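Local structure of carbon monoxide dehydrogenase (Thermococcus sp. AM4, 6T7J) at residues W36-E41 against C343-I348. The protein probably catalyses the reversible oxidation of carbon monoxide to carbon dioxide at a nickel-iron-sulfur cluster, which lacks nickel in this structure. Numbering follows the deposited sequence.
Sequences WHRLLE and CIMPAI. With MSK (Broken Fe4S4 cluster), chain F.
R38 on helix 35-42 meets A347 and M345 at the run into helix 347-352, and the backbones stay well apart, with R38 CA 10.3 Å from A347 CA. One long side chain spans this gap. The methyl of A347 lies over one face of the R38 guanidinium. A347 CB is 3.3 Å from R38 NH2 and 3.6 Å from R38 CZ. M345 comes to the edge of the same group, near its plane, and M345 SD is 4.4 Å from R38 NH2. No hydrogen bond joins the two segments. The R38 chain is extended at chi2 (-173°) and bends at chi3 (-64°), which turns the flat end across the methyl. The polar end is held by other partners. R38 NH2 forms a salt bridge with E326 of helix 325-330 and a hydrogen bond to V76 O of the second subunit. Weak hydrogen bonds from R38 NE to G75 O of that subunit and from R38 NH1 to K33 O would further limit rotation of the buried group. The backbone bond I348 N to M345 O, 3.1 Å, closes the turn that carries A347. At the other end of 343-348, C343 SG binds an iron of the broken cluster (MSK FE4). R38 thus ties helix 35-42 to helix 325-330 and to G75-V76 of the second subunit, which line its Fe4S4 pocket. This fits the dimer of nickel-type CO dehydrogenases, where the Fe4S4 cluster of one subunit lies near cluster C of the other.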
loop_
_atom_site.group_PDB
_atom_site.type_symbol
_atom_site.label_atom_id
_atom_site.label_comp_id
_atom_site.label_asym_id
_atom_site.label_seq_id
_atom_site.Cartn_x
_atom_site.Cartn_y
_atom_site.Cartn_z
ATOM N N TRP A 36 16.376 -14.433 -17.779
ATOM C CA TRP A 36 15.765 -15.063 -18.945
ATOM C C TRP A 36 15.480 -16.542 -18.696
ATOM O O TRP A 36 14.398 -17.039 -19.038
ATOM C CB TRP A 36 16.673 -14.885 -20.164
ATOM C CG TRP A 36 16.787 -13.467 -20.655
ATOM C CD1 TRP A 36 15.921 -12.815 -21.484
ATOM C CD2 TRP A 36 17.836 -12.533 -20.359
ATOM N NE1 TRP A 36 16.361 -11.535 -21.718
ATOM C CE2 TRP A 36 17.535 -11.337 -21.041
ATOM C CE3 TRP A 36 18.997 -12.592 -19.581
ATOM C CZ2 TRP A 36 18.352 -10.209 -20.968
ATOM C CZ3 TRP A 36 19.807 -11.472 -19.513
ATOM C CH2 TRP A 36 19.479 -10.297 -20.202
ATOM N N HIS A 37 16.436 -17.261 -18.099
ATOM C CA HIS A 37 16.227 -18.676 -17.803
ATOM C C HIS A 37 15.052 -18.874 -16.853
ATOM O O HIS A 37 14.232 -19.780 -17.043
ATOM C CB HIS A 37 17.498 -19.284 -17.209
ATOM C CG HIS A 37 18.711 -19.117 -18.071
ATOM N ND1 HIS A 37 19.609 -18.085 -17.900
ATOM C CD2 HIS A 37 19.175 -19.851 -19.110
ATOM C CE1 HIS A 37 20.573 -18.190 -18.798
ATOM N NE2 HIS A 37 20.331 -19.252 -19.546
ATOM N N ARG A 38 14.947 -18.029 -15.825
ATOM C CA ARG A 38 13.857 -18.179 -14.870
ATOM C C ARG A 38 12.522 -17.759 -15.473
ATOM O O ARG A 38 11.484 -18.353 -15.150
ATOM C CB ARG A 38 14.173 -17.389 -13.601
ATOM C CG ARG A 38 15.411 -17.910 -12.871
ATOM C CD ARG A 38 15.616 -17.228 -11.531
ATOM N NE ARG A 38 15.888 -15.804 -11.689
ATOM C CZ ARG A 38 17.106 -15.283 -11.811
ATOM N NH1 ARG A 38 18.172 -16.071 -11.790
ATOM N NH2 ARG A 38 17.255 -13.974 -11.956
ATOM N N LEU A 39 12.526 -16.759 -16.360
ATOM C CA LEU A 39 11.324 -16.457 -17.131
ATOM C C LEU A 39 10.870 -17.672 -17.928
ATOM O O LEU A 39 9.676 -17.994 -17.959
ATOM C CB LEU A 39 11.572 -15.275 -18.067
ATOM C CG LEU A 39 10.464 -15.042 -19.099
ATOM C CD1 LEU A 39 9.183 -14.591 -18.410
ATOM C CD2 LEU A 39 10.897 -14.034 -20.157
ATOM N N LEU A 40 11.812 -18.357 -18.585
ATOM C CA LEU A 40 11.470 -19.582 -19.302
ATOM C C LEU A 40 10.918 -20.639 -18.353
ATOM O O LEU A 40 9.990 -21.378 -18.702
ATOM C CB LEU A 40 12.695 -20.118 -20.046
ATOM C CG LEU A 40 13.167 -19.317 -21.261
ATOM C CD1 LEU A 40 14.370 -19.986 -21.911
ATOM C CD2 LEU A 40 12.035 -19.146 -22.260
ATOM N N GLU A 41 11.481 -20.727 -17.147
ATOM C CA GLU A 41 10.981 -21.684 -16.165
ATOM C C GLU A 41 9.569 -21.340 -15.704
ATOM O O GLU A 41 8.823 -22.231 -15.278
ATOM C CB GLU A 41 11.925 -21.751 -14.963
ATOM C CG GLU A 41 13.270 -22.388 -15.262
ATOM C CD GLU A 41 13.929 -22.958 -14.024
ATOM O OE1 GLU A 41 13.217 -23.193 -13.025
ATOM O OE2 GLU A 41 15.159 -23.172 -14.046
ATOM N N CYS A 343 14.718 -2.351 -7.605
ATOM C CA CYS A 343 15.176 -3.073 -8.795
ATOM C C CYS A 343 16.526 -3.754 -8.580
ATOM O O CYS A 343 17.269 -3.994 -9.535
ATOM C CB CYS A 343 15.227 -2.158 -10.023
ATOM S SG CYS A 343 13.677 -1.298 -10.389
ATOM N N ILE A 344 16.851 -4.075 -7.330
ATOM C CA ILE A 344 18.000 -4.915 -7.015
ATOM C C ILE A 344 17.505 -6.357 -7.030
ATOM O O ILE A 344 16.865 -6.812 -6.082
ATOM C CB ILE A 344 18.627 -4.554 -5.668
ATOM C CG1 ILE A 344 18.816 -3.041 -5.539
ATOM C CG2 ILE A 344 19.943 -5.297 -5.487
ATOM C CD1 ILE A 344 19.746 -2.448 -6.574
ATOM N N MET A 345 17.791 -7.072 -8.113
ATOM C CA MET A 345 17.421 -8.477 -8.207
ATOM C C MET A 345 18.030 -9.244 -7.041
ATOM O O MET A 345 19.253 -9.195 -6.856
ATOM C CB MET A 345 17.908 -9.084 -9.521
ATOM C CG MET A 345 17.170 -8.622 -10.761
ATOM S SD MET A 345 17.691 -9.573 -12.205
ATOM C CE MET A 345 16.930 -8.639 -13.531
ATOM N N PRO A 346 17.231 -9.936 -6.225
ATOM C CA PRO A 346 17.832 -10.816 -5.208
ATOM C C PRO A 346 18.780 -11.834 -5.812
ATOM O O PRO A 346 19.782 -12.202 -5.180
ATOM C CB PRO A 346 16.611 -11.484 -4.558
ATOM C CG PRO A 346 15.471 -10.542 -4.826
ATOM C CD PRO A 346 15.758 -9.921 -6.160
ATOM N N ALA A 347 18.509 -12.262 -7.047
ATOM C CA ALA A 347 19.342 -13.257 -7.713
ATOM C C ALA A 347 20.797 -12.821 -7.823
ATOM O O ALA A 347 21.687 -13.675 -7.916
ATOM C CB ALA A 347 18.782 -13.560 -9.102
ATOM N N ILE A 348 21.067 -11.510 -7.814
ATOM C CA ILE A 348 22.449 -11.053 -7.926
ATOM C C ILE A 348 23.302 -11.586 -6.787
ATOM O O ILE A 348 24.526 -11.677 -6.928
ATOM C CB ILE A 348 22.548 -9.511 -7.992
ATOM C CG1 ILE A 348 22.307 -8.884 -6.616
ATOM C CG2 ILE A 348 21.610 -8.952 -9.051
ATOM C CD1 ILE A 348 22.676 -7.422 -6.544
HETATM S S1 MSK F . 15.949 1.334 -12.539
HETATM S S3 MSK F . 12.476 1.330 -12.544
HETATM S S4 MSK F . 14.158 -1.173 -14.183
HETATM S S5 MSK F . 14.259 2.151 -15.111
HETATM FE FE1 MSK F . 15.092 3.290 -11.800
HETATM FE FE2 MSK F . 15.482 0.498 -14.659
HETATM FE FE3 MSK F . 12.744 0.438 -14.566
HETATM FE FE4 MSK F . 14.184 -0.080 -12.331
#